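Local coordinates for protein peptidoglycan D,D-transpeptidase PbpA (Mycobacterium tuberculosis, PDB 3UN7) that probably cross-links the peptidoglycan of the cell wall as a penicillin-binding D,D-transpeptidase and takes part in regulating cell length, at residues P410-A418 with G443-I454. Numbering follows the deposited sequence.
Sequences PHAWYIAFA and GALAAPIGRAVI
The Tyr414 ring packs against helix 446-454 at Ala447 and Gly450. Its CG is anti to the backbone N (chi1 -178°), which carries the ring out from strand 411-418 and over the helix backbone. Ala447 CA sits over one ring face in a CH-pi contact, 3.9 Å from the centroid and offset toward the rim. Ala447 CB touches the same side of the ring at CD1. On the CD2 side, Gly450 CA approaches obliquely and comes within 3.7 Å of Tyr414 CD2. Gly450 has no side chain, and CD2 sits directly against its backbone. Ala446 CB packs against both Tyr414 CB and Ala412 CB, at 3.9 and 4.0 Å. Next to it, Ala412 CB rests on Gly443 CA in the loop that leads into the helix.

The strand belongs to the five-stranded antiparallel sheet of the transpeptidase domain, a member of the beta-lactamase clan. The C-terminal helix packs on one face of this sheet, and its axis runs 33° from the strand direction. Trp413 points to the other face, where it touches Thr194 next to Ser193, the probable acyl-ester serine.

The contact thins toward the end of the strand. Ile454 spans two small residues there: its CD1 meets Ala416 CB at 3.9 Å, and its CG2 meets Ala418 CB at 3.7 Å. Arg451 reaches back with an extended chain from CG to NE and crosses Tyr414 at about a right angle. The guanidinium plane is turned 69° from the ring, with Tyr414 CE1 over one guanidinium face. No hydrogen bond joins the segments. Instead Glu378 holds both polar ends, taking a hydrogen bond with Tyr414 OH through OE1 and a salt bridge from Arg451 NE through OE2.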
ATOM      1  N   PRO A 410      13.279   2.663  13.516  1.00 42.52           N
ATOM      2  CA  PRO A 410      12.968   2.510  12.097  1.00 40.17           C
ATOM      3  C   PRO A 410      11.565   1.960  11.845  1.00 38.23           C
ATOM      4  O   PRO A 410      10.955   1.394  12.748  1.00 37.79           O
ATOM      5  CB  PRO A 410      14.029   1.512  11.626  1.00 40.15           C
ATOM      6  CG  PRO A 410      15.150   1.672  12.609  1.00 41.97           C
ATOM      7  CD  PRO A 410      14.443   1.848  13.903  1.00 42.96           C
ATOM      8  N   HIS A 411      11.066   2.147  10.623  1.00 36.07           N
ATOM      9  CA  HIS A 411       9.801   1.565  10.190  1.00 34.55           C
ATOM     10  C   HIS A 411       9.952   0.066   9.969  1.00 33.99           C
ATOM     11  O   HIS A 411      11.050  -0.409   9.703  1.00 34.04           O
ATOM     12  CB  HIS A 411       9.349   2.200   8.876  1.00 33.68           C
ATOM     13  CG  HIS A 411       9.170   3.686   8.942  1.00 35.03           C
ATOM     14  ND1 HIS A 411       8.605   4.322  10.025  1.00 36.21           N
ATOM     15  CD2 HIS A 411       9.459   4.659   8.043  1.00 35.21           C
ATOM     16  CE1 HIS A 411       8.572   5.625   9.799  1.00 37.72           C
ATOM     17  NE2 HIS A 411       9.082   5.854   8.601  1.00 34.47           N
ATOM     18  N   ALA A 412       8.847  -0.673  10.044  1.00 32.97           N
ATOM     19  CA  ALA A 412       8.877  -2.106   9.767  1.00 31.97           C
ATOM     20  C   ALA A 412       7.955  -2.350   8.595  1.00 31.39           C
ATOM     21  O   ALA A 412       6.798  -1.936   8.627  1.00 30.82           O
ATOM     22  CB  ALA A 412       8.416  -2.891  10.968  1.00 32.38           C
ATOM     23  N   TRP A 413       8.484  -3.012   7.570  1.00 29.98           N
ATOM     24  CA  TRP A 413       7.758  -3.312   6.353  1.00 29.92           C
ATOM     25  C   TRP A 413       7.646  -4.818   6.182  1.00 29.72           C
ATOM     26  O   TRP A 413       8.565  -5.559   6.543  1.00 29.93           O
ATOM     27  CB  TRP A 413       8.539  -2.829   5.142  1.00 29.59           C
ATOM     28  CG  TRP A 413       8.491  -1.373   4.776  1.00 29.79           C
ATOM     29  CD1 TRP A 413       9.432  -0.427   5.067  1.00 30.40           C
ATOM     30  CD2 TRP A 413       7.508  -0.723   3.948  1.00 29.49           C
ATOM     31  NE1 TRP A 413       9.077   0.786   4.511  1.00 30.47           N
ATOM     32  CE2 TRP A 413       7.909   0.624   3.804  1.00 29.30           C
ATOM     33  CE3 TRP A 413       6.321  -1.152   3.330  1.00 29.72           C
ATOM     34  CZ2 TRP A 413       7.157   1.562   3.071  1.00 30.82           C
ATOM     35  CZ3 TRP A 413       5.564  -0.213   2.586  1.00 30.10           C
ATOM     36  CH2 TRP A 413       5.993   1.123   2.466  1.00 29.55           C
ATOM     37  N   TYR A 414       6.543  -5.251   5.577  1.00 29.21           N
ATOM     38  CA  TYR A 414       6.397  -6.615   5.070  1.00 28.91           C
ATOM     39  C   TYR A 414       5.692  -6.490   3.734  1.00 28.94           C
ATOM     40  O   TYR A 414       4.636  -5.880   3.653  1.00 29.16           O
ATOM     41  CB  TYR A 414       5.535  -7.432   6.020  1.00 29.66           C
ATOM     42  CG  TYR A 414       5.310  -8.901   5.674  1.00 29.67           C
ATOM     43  CD1 TYR A 414       6.310  -9.856   5.886  1.00 29.61           C
ATOM     44  CD2 TYR A 414       4.068  -9.339   5.209  1.00 30.11           C
ATOM     45  CE1 TYR A 414       6.083 -11.209   5.619  1.00 29.26           C
ATOM     46  CE2 TYR A 414       3.827 -10.666   4.939  1.00 29.06           C
ATOM     47  CZ  TYR A 414       4.836 -11.594   5.127  1.00 30.65           C
ATOM     48  OH  TYR A 414       4.561 -12.903   4.859  1.00 32.91           O
ATOM     49  N   ILE A 415       6.285  -7.038   2.680  1.00 28.78           N
ATOM     50  CA  ILE A 415       5.594  -7.143   1.399  1.00 28.13           C
ATOM     51  C   ILE A 415       5.549  -8.613   0.997  1.00 28.52           C
ATOM     52  O   ILE A 415       6.495  -9.355   1.267  1.00 28.16           O
ATOM     53  CB  ILE A 415       6.200  -6.237   0.291  1.00 27.80           C
ATOM     54  CG1 ILE A 415       7.667  -6.588  -0.007  1.00 29.33           C
ATOM     55  CG2 ILE A 415       6.093  -4.754   0.700  1.00 26.64           C
ATOM     56  CD1 ILE A 415       8.186  -5.958  -1.311  1.00 27.55           C
ATOM     57  N   ALA A 416       4.441  -9.041   0.391  1.00 28.26           N
ATOM     58  CA  ALA A 416       4.234 -10.480   0.210  1.00 29.84           C
ATOM     59  C   ALA A 416       3.163 -10.805  -0.799  1.00 29.94           C
ATOM     60  O   ALA A 416       2.354  -9.955  -1.155  1.00 30.54           O
ATOM     61  CB  ALA A 416       3.910 -11.151   1.559  1.00 29.98           C
ATOM     62  N   PHE A 417       3.197 -12.037  -1.288  1.00 30.82           N
ATOM     63  CA  PHE A 417       2.111 -12.570  -2.094  1.00 30.95           C
ATOM     64  C   PHE A 417       1.942 -14.065  -1.863  1.00 31.89           C
ATOM     65  O   PHE A 417       2.853 -14.730  -1.378  1.00 31.94           O
ATOM     66  CB  PHE A 417       2.262 -12.194  -3.578  1.00 30.20           C
ATOM     67  CG  PHE A 417       3.516 -12.693  -4.224  1.00 30.76           C
ATOM     68  CD1 PHE A 417       3.530 -13.927  -4.873  1.00 30.51           C
ATOM     69  CD2 PHE A 417       4.677 -11.906  -4.237  1.00 27.95           C
ATOM     70  CE1 PHE A 417       4.692 -14.380  -5.510  1.00 29.84           C
ATOM     71  CE2 PHE A 417       5.836 -12.353  -4.874  1.00 28.08           C
ATOM     72  CZ  PHE A 417       5.841 -13.592  -5.511  1.00 28.70           C
ATOM     73  N   ALA A 418       0.760 -14.581  -2.181  1.00 32.74           N
ATOM     74  CA  ALA A 418       0.415 -15.959  -1.878  1.00 33.97           C
ATOM     75  C   ALA A 418      -0.847 -16.353  -2.651  1.00 34.89           C
ATOM     76  O   ALA A 418      -1.615 -15.480  -3.022  1.00 35.35           O
ATOM     77  CB  ALA A 418       0.179 -16.121  -0.363  1.00 33.54           C
ATOM     78  N   GLY A 443      12.086  -6.369  11.192  1.00 43.67           N
ATOM     79  CA  GLY A 443      10.784  -5.930  10.697  1.00 42.09           C
ATOM     80  C   GLY A 443       9.677  -6.879  11.088  1.00 41.70           C
ATOM     81  O   GLY A 443       8.579  -6.821  10.543  1.00 41.31           O
ATOM     82  N   ALA A 444       9.958  -7.729  12.068  1.00 41.77           N
ATOM     83  CA  ALA A 444       9.082  -8.846  12.429  1.00 41.51           C
ATOM     84  C   ALA A 444       7.648  -8.502  12.814  1.00 40.92           C
ATOM     85  O   ALA A 444       6.754  -9.285  12.539  1.00 41.14           O
ATOM     86  CB  ALA A 444       9.725  -9.702  13.513  1.00 42.50           C
ATOM     87  N   LEU A 445       7.433  -7.365  13.477  1.00 40.41           N
ATOM     88  CA  LEU A 445       6.084  -6.937  13.879  1.00 39.92           C
ATOM     89  C   LEU A 445       5.128  -6.782  12.689  1.00 37.50           C
ATOM     90  O   LEU A 445       3.924  -7.003  12.820  1.00 36.81           O
ATOM     91  CB  LEU A 445       6.160  -5.604  14.630  1.00 41.04           C
ATOM     92  CG  LEU A 445       5.381  -5.428  15.934  1.00 43.36           C
ATOM     93  CD1 LEU A 445       5.521  -6.643  16.844  1.00 45.65           C
ATOM     94  CD2 LEU A 445       5.835  -4.165  16.656  1.00 42.38           C
ATOM     95  N   ALA A 446       5.679  -6.392  11.540  1.00 35.30           N
ATOM     96  CA  ALA A 446       4.907  -6.194  10.310  1.00 33.34           C
ATOM     97  C   ALA A 446       4.454  -7.516   9.702  1.00 32.73           C
ATOM     98  O   ALA A 446       3.398  -7.578   9.079  1.00 30.95           O
ATOM     99  CB  ALA A 446       5.717  -5.380   9.305  1.00 32.93           C
ATOM    100  N   ALA A 447       5.242  -8.578   9.911  1.00 32.82           N
ATOM    101  CA  ALA A 447       5.005  -9.872   9.253  1.00 32.76           C
ATOM    102  C   ALA A 447       3.668 -10.566   9.579  1.00 32.97           C
ATOM    103  O   ALA A 447       2.953 -10.971   8.654  1.00 32.78           O
ATOM    104  CB  ALA A 447       6.187 -10.829   9.500  1.00 33.83           C
ATOM    105  N   PRO A 448       3.342 -10.755  10.880  1.00 33.44           N
ATOM    106  CA  PRO A 448       2.066 -11.451  11.160  1.00 33.86           C
ATOM    107  C   PRO A 448       0.818 -10.646  10.757  1.00 32.89           C
ATOM    108  O   PRO A 448      -0.238 -11.229  10.535  1.00 33.05           O
ATOM    109  CB  PRO A 448       2.089 -11.677  12.670  1.00 34.05           C
ATOM    110  CG  PRO A 448       3.098 -10.715  13.195  1.00 35.34           C
ATOM    111  CD  PRO A 448       4.082 -10.433  12.118  1.00 33.74           C
ATOM    112  N   ILE A 449       0.946  -9.324  10.686  1.00 32.73           N
ATOM    113  CA  ILE A 449      -0.126  -8.460  10.153  1.00 31.56           C
ATOM    114  C   ILE A 449      -0.374  -8.800   8.685  1.00 30.96           C
ATOM    115  O   ILE A 449      -1.524  -8.930   8.256  1.00 30.90           O
ATOM    116  CB  ILE A 449       0.214  -6.954  10.317  1.00 31.37           C
ATOM    117  CG1 ILE A 449       0.284  -6.594  11.806  1.00 32.76           C
ATOM    118  CG2 ILE A 449      -0.836  -6.071   9.591  1.00 29.85           C
ATOM    119  CD1 ILE A 449       0.915  -5.246  12.150  1.00 31.59           C
ATOM    120  N   GLY A 450       0.712  -8.947   7.924  1.00 30.27           N
ATOM    121  CA  GLY A 450       0.634  -9.351   6.515  1.00 29.62           C
ATOM    122  C   GLY A 450       0.016 -10.727   6.348  1.00 29.71           C
ATOM    123  O   GLY A 450      -0.834 -10.919   5.488  1.00 29.82           O
ATOM    124  N   ARG A 451       0.429 -11.676   7.185  1.00 30.14           N
ATOM    125  CA  ARG A 451      -0.082 -13.036   7.122  1.00 31.47           C
ATOM    126  C   ARG A 451      -1.556 -13.129   7.502  1.00 31.27           C
ATOM    127  O   ARG A 451      -2.284 -13.895   6.880  1.00 31.92           O
ATOM    128  CB  ARG A 451       0.777 -14.003   7.945  1.00 32.73           C
ATOM    129  CG  ARG A 451       2.215 -14.063   7.460  1.00 31.90           C
ATOM    130  CD  ARG A 451       2.980 -15.228   8.077  1.00 34.68           C
ATOM    131  NE  ARG A 451       4.375 -15.120   7.681  1.00 33.79           N
ATOM    132  CZ  ARG A 451       5.338 -14.652   8.464  1.00 35.04           C
ATOM    133  NH1 ARG A 451       5.067 -14.296   9.719  1.00 33.19           N
ATOM    134  NH2 ARG A 451       6.578 -14.557   7.995  1.00 34.90           N
ATOM    135  N   ALA A 452      -2.000 -12.339   8.489  1.00 31.28           N
ATOM    136  CA  ALA A 452      -3.442 -12.301   8.842  1.00 32.04           C
ATOM    137  C   ALA A 452      -4.275 -11.776   7.673  1.00 31.28           C
ATOM    138  O   ALA A 452      -5.431 -12.171   7.479  1.00 30.93           O
ATOM    139  CB  ALA A 452      -3.682 -11.424  10.070  1.00 32.27           C
ATOM    140  N   VAL A 453      -3.692 -10.849   6.916  1.00 30.27           N
ATOM    141  CA  VAL A 453      -4.371 -10.249   5.770  1.00 30.20           C
ATOM    142  C   VAL A 453      -4.469 -11.261   4.631  1.00 30.62           C
ATOM    143  O   VAL A 453      -5.538 -11.421   4.018  1.00 30.51           O
ATOM    144  CB  VAL A 453      -3.684  -8.932   5.325  1.00 29.29           C
ATOM    145  CG1 VAL A 453      -4.254  -8.433   4.032  1.00 29.08           C
ATOM    146  CG2 VAL A 453      -3.860  -7.876   6.398  1.00 28.74           C
ATOM    147  N   ILE A 454      -3.359 -11.951   4.366  1.00 30.73           N
ATOM    148  CA  ILE A 454      -3.321 -13.037   3.388  1.00 31.55           C
ATOM    149  C   ILE A 454      -4.300 -14.158   3.758  1.00 32.94           C
ATOM    150  O   ILE A 454      -5.039 -14.650   2.900  1.00 32.90           O
ATOM    151  CB  ILE A 454      -1.882 -13.593   3.213  1.00 31.41           C
ATOM    152  CG1 ILE A 454      -1.002 -12.526   2.570  1.00 29.67           C
ATOM    153  CG2 ILE A 454      -1.907 -14.878   2.366  1.00 32.48           C
ATOM    154  CD1 ILE A 454       0.520 -12.774   2.670  1.00 31.67           C
TER